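Haloacid dehalogenase domain protein hydrolase (Planctomyces limnophilus, PDB 4OVY) is a putative phosphatase of the haloacid dehalogenase superfamily that probably hydrolyses phosphate esters and holds a calcium ion in the crystal. Local coordinates at residues D44-C49 and Q141-L146; V263-Y268 and I292-D297. All coordinates share one frame; numbering follows the deposited sequence. Where two conformers were deposited one is given.

Contact 1: D44-C49 and Q141-L146; sequences DGTLWC and QPMLEL. With CA (calcium ion), chain J; EDO (1,2-ethanediol), chain H; EDO (1,2-ethanediol), chain F.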
ATOM      1  N   ASP A  44     -15.671   0.595 -10.126  1.00 21.03           N
ATOM      2  CA  ASP A  44     -16.940   1.091 -10.681  1.00 20.49           C
ATOM      3  C   ASP A  44     -16.889   1.091 -12.211  1.00 19.43           C
ATOM      4  O   ASP A  44     -16.024   1.720 -12.788  1.00 22.21           O
ATOM      5  CB  ASP A  44     -17.217   2.521 -10.207  1.00 20.45           C
ATOM      6  CG  ASP A  44     -17.396   2.634  -8.701  1.00 24.17           C
ATOM      7  OD1 ASP A  44     -17.843   1.667  -8.044  1.00 25.35           O
ATOM      8  OD2 ASP A  44     -17.098   3.721  -8.173  1.00 30.67           O
ATOM      9  N   GLY A  45     -17.805   0.374 -12.854  1.00 18.53           N
ATOM     10  CA  GLY A  45     -17.908   0.364 -14.310  1.00 18.83           C
ATOM     11  C   GLY A  45     -16.916  -0.544 -15.016  1.00 18.30           C
ATOM     12  O   GLY A  45     -16.977  -0.696 -16.236  1.00 18.70           O
ATOM     13  N   THR A  46     -15.996  -1.134 -14.253  1.00 16.59           N
ATOM     14  CA  THR A  46     -14.967  -2.008 -14.798  1.00 17.99           C
ATOM     15  C   THR A  46     -15.169  -3.440 -14.280  1.00 19.70           C
ATOM     16  O   THR A  46     -15.168  -4.383 -15.070  1.00 20.34           O
ATOM     17  CB  THR A  46     -13.570  -1.473 -14.444  1.00 18.03           C
ATOM     18  OG1 THR A  46     -13.347  -0.241 -15.145  1.00 19.48           O
ATOM     19  CG2 THR A  46     -12.477  -2.464 -14.826  1.00 17.98           C
ATOM     20  N   LEU A  47     -15.331  -3.588 -12.966  1.00 19.31           N
ATOM     21  CA  LEU A  47     -15.596  -4.882 -12.327  1.00 19.25           C
ATOM     22  C   LEU A  47     -17.068  -5.076 -11.954  1.00 19.50           C
ATOM     23  O   LEU A  47     -17.528  -6.211 -11.806  1.00 19.65           O
ATOM     24  CB  LEU A  47     -14.742  -5.034 -11.066  1.00 19.66           C
ATOM     25  CG  LEU A  47     -13.223  -5.083 -11.255  1.00 19.81           C
ATOM     26  CD1 LEU A  47     -12.503  -5.238  -9.926  1.00 18.83           C
ATOM     27  CD2 LEU A  47     -12.832  -6.222 -12.193  1.00 20.09           C
ATOM     28  N   TRP A  48     -17.795  -3.977 -11.761  1.00 19.28           N
ATOM     29  CA  TRP A  48     -19.205  -4.046 -11.401  1.00 20.04           C
ATOM     30  C   TRP A  48     -19.973  -2.815 -11.869  1.00 19.58           C
ATOM     31  O   TRP A  48     -19.386  -1.847 -12.347  1.00 19.34           O
ATOM     32  CB  TRP A  48     -19.369  -4.276  -9.893  1.00 19.39           C
ATOM     33  CG  TRP A  48     -19.119  -3.097  -8.996  1.00 19.80           C
ATOM     34  CD1 TRP A  48     -18.444  -1.944  -9.296  1.00 19.05           C
ATOM     35  CD2 TRP A  48     -19.515  -2.978  -7.622  1.00 19.90           C
ATOM     36  NE1 TRP A  48     -18.414  -1.118  -8.202  1.00 20.20           N
ATOM     37  CE2 TRP A  48     -19.057  -1.730  -7.162  1.00 19.49           C
ATOM     38  CE3 TRP A  48     -20.206  -3.810  -6.737  1.00 19.96           C
ATOM     39  CZ2 TRP A  48     -19.276  -1.292  -5.863  1.00 20.92           C
ATOM     40  CZ3 TRP A  48     -20.425  -3.368  -5.443  1.00 20.39           C
ATOM     41  CH2 TRP A  48     -19.966  -2.122  -5.021  1.00 20.79           C
ATOM     42  N   CYS A  49     -21.285  -2.861 -11.704  0.50 18.64           N
ATOM     43  CA  CYS A  49     -22.181  -1.856 -12.248  0.50 18.79           C
ATOM     44  C   CYS A  49     -22.103  -0.513 -11.504  0.50 19.14           C
ATOM     45  O   CYS A  49     -22.018  -0.490 -10.280  0.50 19.67           O
ATOM     46  CB  CYS A  49     -23.597  -2.412 -12.186  0.50 18.52           C
ATOM     47  SG  CYS A  49     -24.821  -1.396 -13.001  0.50 17.21           S
ATOM     48  N   GLN A 141     -19.269 -11.258 -14.500  1.00 20.77           N
ATOM     49  CA  GLN A 141     -18.778 -12.623 -14.526  1.00 21.09           C
ATOM     50  C   GLN A 141     -17.544 -12.778 -15.429  1.00 20.17           C
ATOM     51  O   GLN A 141     -16.590 -13.462 -15.047  1.00 22.13           O
ATOM     52  CB  GLN A 141     -19.905 -13.577 -14.951  1.00 22.50           C
ATOM     53  CG  GLN A 141     -19.476 -15.014 -15.203  1.00 22.61           C
ATOM     54  CD  GLN A 141     -18.963 -15.720 -13.957  1.00 24.29           C
ATOM     55  OE1 GLN A 141     -19.415 -15.462 -12.839  1.00 24.90           O
ATOM     56  NE2 GLN A 141     -18.027 -16.635 -14.150  1.00 25.07           N
ATOM     57  N   PRO A 142     -17.542 -12.136 -16.616  1.00 19.25           N
ATOM     58  CA  PRO A 142     -16.332 -12.221 -17.434  1.00 19.57           C
ATOM     59  C   PRO A 142     -15.092 -11.623 -16.760  1.00 18.07           C
ATOM     60  O   PRO A 142     -13.980 -12.103 -16.981  1.00 17.57           O
ATOM     61  CB  PRO A 142     -16.708 -11.441 -18.702  1.00 20.50           C
ATOM     62  CG  PRO A 142     -18.191 -11.533 -18.766  1.00 20.86           C
ATOM     63  CD  PRO A 142     -18.634 -11.466 -17.336  1.00 19.50           C
HETATM   64  N   MSE A 143     -15.273 -10.605 -15.927  1.00 17.53           N
HETATM   65  CA  MSE A 143     -14.140 -10.009 -15.221  1.00 19.03           C
HETATM   66  C   MSE A 143     -13.711 -10.890 -14.074  1.00 19.42           C
HETATM   67  O   MSE A 143     -12.531 -10.956 -13.760  1.00 19.89           O
HETATM   68  CB  MSE A 143     -14.455  -8.585 -14.748  1.00 17.92           C
HETATM   69  CG  MSE A 143     -14.776  -7.661 -15.922  1.00 20.26           C
HETATM   70 SE   MSE A 143     -13.231  -7.421 -17.136  1.00 23.65          SE
HETATM   71  CE  MSE A 143     -12.168  -6.281 -15.934  1.00 21.35           C
ATOM     72  N   LEU A 144     -14.647 -11.583 -13.433  1.00 19.03           N
ATOM     73  CA  LEU A 144     -14.272 -12.574 -12.418  1.00 20.39           C
ATOM     74  C   LEU A 144     -13.391 -13.669 -13.033  1.00 20.56           C
ATOM     75  O   LEU A 144     -12.408 -14.109 -12.433  1.00 21.15           O
ATOM     76  CB  LEU A 144     -15.501 -13.209 -11.785  1.00 20.98           C
ATOM     77  CG  LEU A 144     -16.482 -12.304 -11.038  1.00 22.14           C
ATOM     78  CD1 LEU A 144     -17.562 -13.171 -10.402  1.00 22.92           C
ATOM     79  CD2 LEU A 144     -15.770 -11.453 -10.000  1.00 21.84           C
ATOM     80  N   GLU A 145     -13.757 -14.105 -14.231  1.00 20.39           N
ATOM     81  CA  GLU A 145     -12.949 -15.070 -14.977  1.00 22.07           C
ATOM     82  C   GLU A 145     -11.563 -14.516 -15.300  1.00 21.18           C
ATOM     83  O   GLU A 145     -10.563 -15.217 -15.155  1.00 21.19           O
ATOM     84  CB  GLU A 145     -13.665 -15.492 -16.259  1.00 22.85           C
ATOM     85  CG  GLU A 145     -14.907 -16.320 -15.991  1.00 22.33           C
ATOM     86  CD  GLU A 145     -15.775 -16.518 -17.213  1.00 24.10           C
ATOM     87  OE1 GLU A 145     -15.320 -16.205 -18.342  1.00 24.26           O
ATOM     88  OE2 GLU A 145     -16.918 -16.999 -17.038  1.00 23.35           O
ATOM     89  N   LEU A 146     -11.509 -13.256 -15.723  1.00 21.63           N
ATOM     90  CA  LEU A 146     -10.237 -12.617 -16.050  1.00 19.91           C
ATOM     91  C   LEU A 146      -9.335 -12.522 -14.826  1.00 18.73           C
ATOM     92  O   LEU A 146      -8.155 -12.845 -14.902  1.00 18.14           O
ATOM     93  CB  LEU A 146     -10.468 -11.233 -16.667  1.00 18.94           C
ATOM     94  CG  LEU A 146      -9.213 -10.421 -16.993  1.00 20.02           C
ATOM     95  CD1 LEU A 146      -8.274 -11.183 -17.928  1.00 20.34           C
ATOM     96  CD2 LEU A 146      -9.629  -9.103 -17.616  1.00 19.37           C
TER
HETATM   97 CA    CA J 409     -14.777   3.692 -13.575  1.00 55.54          CA
HETATM   98  C1  EDO H 407     -15.995   6.608  -8.119  1.00 45.13           C
HETATM   99  O1  EDO H 407     -15.572   5.591  -9.042  1.00 39.85           O
HETATM  100  C2  EDO H 407     -15.609   7.987  -8.641  1.00 47.62           C
HETATM  101  O2  EDO H 407     -14.288   7.950  -9.196  1.00 49.82           O
HETATM  102  C1  EDO F 405     -14.178 -17.487 -11.042  1.00 53.79           C
HETATM  103  O1  EDO F 405     -13.567 -18.199 -12.119  1.00 53.89           O
HETATM  104  C2  EDO F 405     -15.541 -16.986 -11.489  1.00 49.92           C
HETATM  105  O2  EDO F 405     -16.339 -18.096 -11.922  1.00 42.69           O
HETATM  106  O   HOH W   1     -12.695   5.588 -13.657  1.00 53.20           O
HETATM  107  O   HOH W   2     -16.244   5.159 -13.335  1.00 35.48           O
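Met143, a selenomethionine in the first turn of helix 141-152, reaches across to Thr46 and Leu47 in the loop 44-49. Met143 CB lies 3.8 Å from Leu47 CD2. CG, anti to its own carbonyl carbon (chi1 -61°), rests against the loop backbone, with Met143 CG 3.4 Å from Thr46 O. Bends at chi2 and chi3 then curl the chain round this oxygen: SE of Met143 stands 4.2 Å from Thr46 O, while the terminal CE returns to 3.7 Å from Thr46 O. The same Met143 CE touches Leu47 CD2 at 3.8 Å and, less closely, the methyl of Thr46. One methyl of Leu47 thus meets both root and tip of Met143, the side chains crossing at about a right angle. Thr46 O, buried among these carbons, has no hydrogen-bond partner in the model. Thr46 turns its two branches to different tasks, CG2 packing on Met143 and OG1 hydrogen-bonding to Asn234. Asn234 and Asp42 bind the calcium ion together with Asp44 O, which is 2.5 Å from the metal, an arrangement consistent with a HAD-type DxDx(T/V) motif. Trp48 NE1 donates in its ring plane to the anti lone pair of Asp44 OD1 (159°). On the helix, Gln141 NE2 gives an almost straight bond, 175°, to Glu145 OE2 one turn on. With a leucine in place of Gln141 this amide donor is gone, and Glu145 would probably keep Ser6 as a partner but be freer to turn. Met143 packs on Phe41 of strand 38-41 and Val232 of strand 230-233, and Leu47 on Phe41 and on Tyr176 of helix 172-176; the start of helix 141-152 thus packs against the central sheet, beside the loop that follows strand 38-41.

Contact 2: V263-Y268 and I292-D297; sequences VREFAY and IDMQRD. With EDO (1,2-ethanediol), chain G.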
ATOM      1  N   VAL A 263     -29.580  -3.728 -23.061  1.00 26.63           N
ATOM      2  CA  VAL A 263     -30.525  -4.816 -22.783  1.00 24.60           C
ATOM      3  C   VAL A 263     -30.119  -5.613 -21.546  1.00 24.69           C
ATOM      4  O   VAL A 263     -30.939  -5.839 -20.659  1.00 26.17           O
ATOM      5  CB  VAL A 263     -30.655  -5.750 -24.001  1.00 25.69           C
ATOM      6  CG1 VAL A 263     -31.606  -6.910 -23.705  1.00 28.03           C
ATOM      7  CG2 VAL A 263     -31.131  -4.955 -25.211  1.00 30.12           C
ATOM      8  N   ARG A 264     -28.860  -6.034 -21.481  1.00 22.95           N
ATOM      9  CA  ARG A 264     -28.379  -6.847 -20.353  1.00 23.35           C
ATOM     10  C   ARG A 264     -27.733  -6.011 -19.235  1.00 23.11           C
ATOM     11  O   ARG A 264     -27.604  -6.477 -18.098  1.00 22.59           O
ATOM     12  CB  ARG A 264     -27.407  -7.911 -20.859  1.00 23.95           C
ATOM     13  CG  ARG A 264     -28.010  -8.863 -21.883  1.00 24.53           C
ATOM     14  CD  ARG A 264     -27.039  -9.957 -22.315  1.00 24.55           C
ATOM     15  NE  ARG A 264     -25.841  -9.397 -22.934  1.00 23.66           N
ATOM     16  CZ  ARG A 264     -24.710 -10.065 -23.174  1.00 24.03           C
ATOM     17  NH1 ARG A 264     -24.587 -11.349 -22.862  1.00 26.66           N
ATOM     18  NH2 ARG A 264     -23.685  -9.437 -23.727  1.00 24.59           N
ATOM     19  N   GLU A 265     -27.320  -4.784 -19.543  1.00 20.48           N
ATOM     20  CA  GLU A 265     -26.675  -3.932 -18.541  1.00 21.12           C
ATOM     21  C   GLU A 265     -27.108  -2.493 -18.807  1.00 22.01           C
ATOM     22  O   GLU A 265     -28.311  -2.217 -18.792  1.00 23.50           O
ATOM     23  CB  GLU A 265     -25.143  -4.142 -18.547  1.00 21.29           C
ATOM     24  CG  GLU A 265     -24.436  -3.814 -17.224  1.00 22.58           C
ATOM     25  CD  GLU A 265     -23.611  -2.527 -17.231  1.00 23.72           C
ATOM     26  OE1 GLU A 265     -23.138  -2.120 -16.145  1.00 25.67           O
ATOM     27  OE2 GLU A 265     -23.407  -1.930 -18.309  1.00 22.63           O
ATOM     28  N   PHE A 266     -26.165  -1.588 -19.060  1.00 22.34           N
ATOM     29  CA  PHE A 266     -26.488  -0.207 -19.405  1.00 21.48           C
ATOM     30  C   PHE A 266     -25.637   0.219 -20.578  1.00 22.00           C
ATOM     31  O   PHE A 266     -24.502  -0.236 -20.712  1.00 22.92           O
ATOM     32  CB  PHE A 266     -26.191   0.708 -18.229  1.00 23.27           C
ATOM     33  CG  PHE A 266     -27.074   0.472 -17.049  1.00 23.44           C
ATOM     34  CD1 PHE A 266     -26.724  -0.449 -16.079  1.00 23.31           C
ATOM     35  CD2 PHE A 266     -28.261   1.179 -16.909  1.00 27.21           C
ATOM     36  CE1 PHE A 266     -27.547  -0.671 -14.984  1.00 24.08           C
ATOM     37  CE2 PHE A 266     -29.087   0.963 -15.820  1.00 28.82           C
ATOM     38  CZ  PHE A 266     -28.727   0.036 -14.856  1.00 24.97           C
ATOM     39  N   ALA A 267     -26.188   1.083 -21.429  1.00 22.00           N
ATOM     40  CA  ALA A 267     -25.436   1.622 -22.555  1.00 22.53           C
ATOM     41  C   ALA A 267     -25.161   3.087 -22.278  1.00 22.99           C
ATOM     42  O   ALA A 267     -26.092   3.871 -22.079  1.00 24.82           O
ATOM     43  CB  ALA A 267     -26.198   1.452 -23.855  1.00 24.23           C
ATOM     44  N   TYR A 268     -23.885   3.445 -22.230  1.00 20.89           N
ATOM     45  CA  TYR A 268     -23.470   4.823 -21.992  1.00 21.43           C
ATOM     46  C   TYR A 268     -22.004   5.022 -22.337  1.00 20.70           C
ATOM     47  O   TYR A 268     -21.221   4.092 -22.252  1.00 21.78           O
ATOM     48  CB  TYR A 268     -23.686   5.218 -20.529  1.00 21.83           C
ATOM     49  CG  TYR A 268     -22.915   4.391 -19.506  1.00 20.61           C
ATOM     50  CD1 TYR A 268     -23.440   3.212 -19.006  1.00 22.14           C
ATOM     51  CD2 TYR A 268     -21.674   4.818 -19.025  1.00 19.33           C
ATOM     52  CE1 TYR A 268     -22.752   2.461 -18.067  1.00 21.94           C
ATOM     53  CE2 TYR A 268     -20.971   4.077 -18.086  1.00 19.46           C
ATOM     54  CZ  TYR A 268     -21.519   2.903 -17.603  1.00 20.32           C
ATOM     55  OH  TYR A 268     -20.838   2.168 -16.673  1.00 19.46           O
ATOM     56  N   ILE A 292     -13.250  -3.370 -25.011  1.00 19.46           N
ATOM     57  CA  ILE A 292     -14.178  -4.473 -24.812  1.00 20.35           C
ATOM     58  C   ILE A 292     -15.601  -3.979 -25.093  1.00 21.71           C
ATOM     59  O   ILE A 292     -16.106  -3.091 -24.397  1.00 21.63           O
ATOM     60  CB  ILE A 292     -14.094  -4.993 -23.365  1.00 22.11           C
ATOM     61  CG1 ILE A 292     -12.679  -5.476 -23.040  1.00 23.80           C
ATOM     62  CG2 ILE A 292     -15.109  -6.099 -23.118  1.00 25.06           C
ATOM     63  CD1 ILE A 292     -12.361  -5.463 -21.559  1.00 25.05           C
ATOM     64  N   ASP A 293     -16.232  -4.549 -26.120  1.00 22.77           N
ATOM     65  CA  ASP A 293     -17.632  -4.264 -26.460  1.00 23.03           C
ATOM     66  C   ASP A 293     -18.516  -5.225 -25.662  1.00 22.69           C
ATOM     67  O   ASP A 293     -18.633  -6.396 -26.019  1.00 22.29           O
ATOM     68  CB  ASP A 293     -17.825  -4.461 -27.970  1.00 25.54           C
ATOM     69  CG  ASP A 293     -19.228  -4.111 -28.458  1.00 25.01           C
ATOM     70  OD1 ASP A 293     -20.212  -4.226 -27.706  1.00 27.11           O
ATOM     71  OD2 ASP A 293     -19.342  -3.738 -29.640  1.00 32.12           O
HETATM   72  N   MSE A 294     -19.138  -4.733 -24.586  1.00 21.12           N
HETATM   73  CA  MSE A 294     -19.903  -5.608 -23.683  1.00 21.31           C
HETATM   74  C   MSE A 294     -21.013  -6.365 -24.403  1.00 21.72           C
HETATM   75  O   MSE A 294     -21.210  -7.565 -24.172  1.00 22.34           O
HETATM   76  CB  MSE A 294     -20.469  -4.806 -22.497  1.00 21.66           C
HETATM   77  CG  MSE A 294     -19.380  -4.416 -21.493  1.00 21.23           C
HETATM   78 SE   MSE A 294     -20.109  -3.496 -19.906  0.75 22.97          SE
HETATM   79  CE  MSE A 294     -21.452  -4.869 -19.523  1.00 16.16           C
ATOM     80  N   GLN A 295     -21.738  -5.678 -25.278  1.00 21.25           N
ATOM     81  CA  GLN A 295     -22.846  -6.271 -26.027  1.00 21.95           C
ATOM     82  C   GLN A 295     -22.396  -7.466 -26.863  1.00 22.93           C
ATOM     83  O   GLN A 295     -23.065  -8.493 -26.888  1.00 25.66           O
ATOM     84  CB  GLN A 295     -23.482  -5.225 -26.951  1.00 22.76           C
ATOM     85  CG  GLN A 295     -24.688  -5.719 -27.748  1.00 26.04           C
ATOM     86  CD  GLN A 295     -25.136  -4.736 -28.816  1.00 30.12           C
ATOM     87  OE1 GLN A 295     -24.320  -4.067 -29.445  1.00 33.36           O
ATOM     88  NE2 GLN A 295     -26.441  -4.655 -29.034  1.00 35.12           N
ATOM     89  N   ARG A 296     -21.260  -7.329 -27.533  1.00 22.40           N
ATOM     90  CA  ARG A 296     -20.805  -8.335 -28.490  1.00 23.16           C
ATOM     91  C   ARG A 296     -19.799  -9.335 -27.926  1.00 23.83           C
ATOM     92  O   ARG A 296     -19.748 -10.474 -28.393  1.00 27.64           O
ATOM     93  CB  ARG A 296     -20.214  -7.648 -29.718  1.00 25.36           C
ATOM     94  CG  ARG A 296     -21.246  -6.866 -30.513  1.00 27.20           C
ATOM     95  CD  ARG A 296     -20.691  -6.381 -31.842  1.00 30.65           C
ATOM     96  NE  ARG A 296     -20.411  -7.479 -32.769  1.00 32.49           N
ATOM     97  CZ  ARG A 296     -21.313  -8.101 -33.529  1.00 33.21           C
ATOM     98  NH1 ARG A 296     -20.923  -9.082 -34.342  1.00 33.21           N
ATOM     99  NH2 ARG A 296     -22.599  -7.754 -33.499  1.00 32.14           N
ATOM    100  N   ASP A 297     -19.012  -8.924 -26.930  1.00 21.01           N
ATOM    101  CA  ASP A 297     -17.833  -9.702 -26.509  1.00 22.08           C
ATOM    102  C   ASP A 297     -18.065 -10.624 -25.316  1.00 19.80           C
ATOM    103  O   ASP A 297     -17.245 -11.503 -25.062  1.00 21.08           O
ATOM    104  CB  ASP A 297     -16.650  -8.774 -26.193  1.00 22.96           C
ATOM    105  CG  ASP A 297     -16.195  -7.953 -27.402  1.00 25.14           C
ATOM    106  OD1 ASP A 297     -16.659  -8.215 -28.537  1.00 25.37           O
ATOM    107  OD2 ASP A 297     -15.364  -7.044 -27.211  1.00 23.98           O
TER
HETATM  108  C1  EDO G 406     -23.831 -11.651 -26.971  1.00 50.45           C
HETATM  109  O1  EDO G 406     -22.686 -11.481 -27.809  1.00 55.55           O
HETATM  110  C2  EDO G 406     -23.870 -13.069 -26.408  1.00 46.40           C
HETATM  111  O2  EDO G 406     -22.691 -13.791 -26.781  1.00 41.23           O
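Met294, Arg264 and Glu265 supply most of the buried surface where the segment 263-268 meets the first residues of the short helix 294-297, just after strand 290-293. Met294, a selenomethionine, bends at chi3 (52°) so that its methyl lies against Glu265, the two side chains crossing obliquely. Met294 CE lies 3.9 Å from Glu265 CB, touches CG and CD at similar range, and comes 3.7 Å from Glu265 OE2. Met294 SE is slightly farther, 4.0 Å from Glu265 OE2. Met294 also packs on Val257 and His259 of strand 253-260. Glu265, whose CG is anti to the backbone N before the chain bends at chi2, folds back on its own main chain: Phe266 N donates to Glu265 OE2 over 2.9 Å, arriving from above the carboxylate plane rather than within it. The same OE2 is hydrogen-bonded to His259 ND1, and OE1 to Tyr140 OH, so three groups grip this buried carboxylate. Arg264 spans the outer side. Arg264 NH2 is 3.1 Å from Met294 O, which lies at the guanidinium edge near its plane, whereas Gln295 O, 3.4 Å from Arg264 NH2, sits obliquely at a poor angle for bonding. Firmer holds come from Asp261, which forms a salt bridge with NE, and from Trp298 O, which accepts from NH2. A 1,2-ethanediol lies over one face of the guanidinium. The helix met by Arg264 is N-capped by Asp293, whose OD1 accepts from Arg296 N at 3.3 Å, and Asp293 N in turn donates to Asp297 OD2. Chemically, then, the contact has two halves: a selenomethionine methyl packed against a carboxylate whose several polar partners would tend to favour its charged form, and an arginine whose positive charge probably interacts favourably with the nearby helix carbonyls.

Contact 1 is the deeper of the two, about 9 Å from the centre of the chain to its own centre against about 18 Å for contact 2, which is only partly buried. Each relies on a selenomethionine, but contact 1 sets one against a backbone carbonyl and leucine carbons, whereas contact 2 pairs one with a glutamate carboxylate and adds an arginine at the rim. Their centres lie about 12 Å apart, and they touch where Cys49 meets Phe266. His259 of strand 253-260 ties them further, its ring nitrogens hydrogen-bonded to Gly45 O in one contact and Glu265 OE2 in the other. Contact 1 carries the calcium-binding loop; contact 2 joins elements at the sheet's 253-260 and 290-293 side.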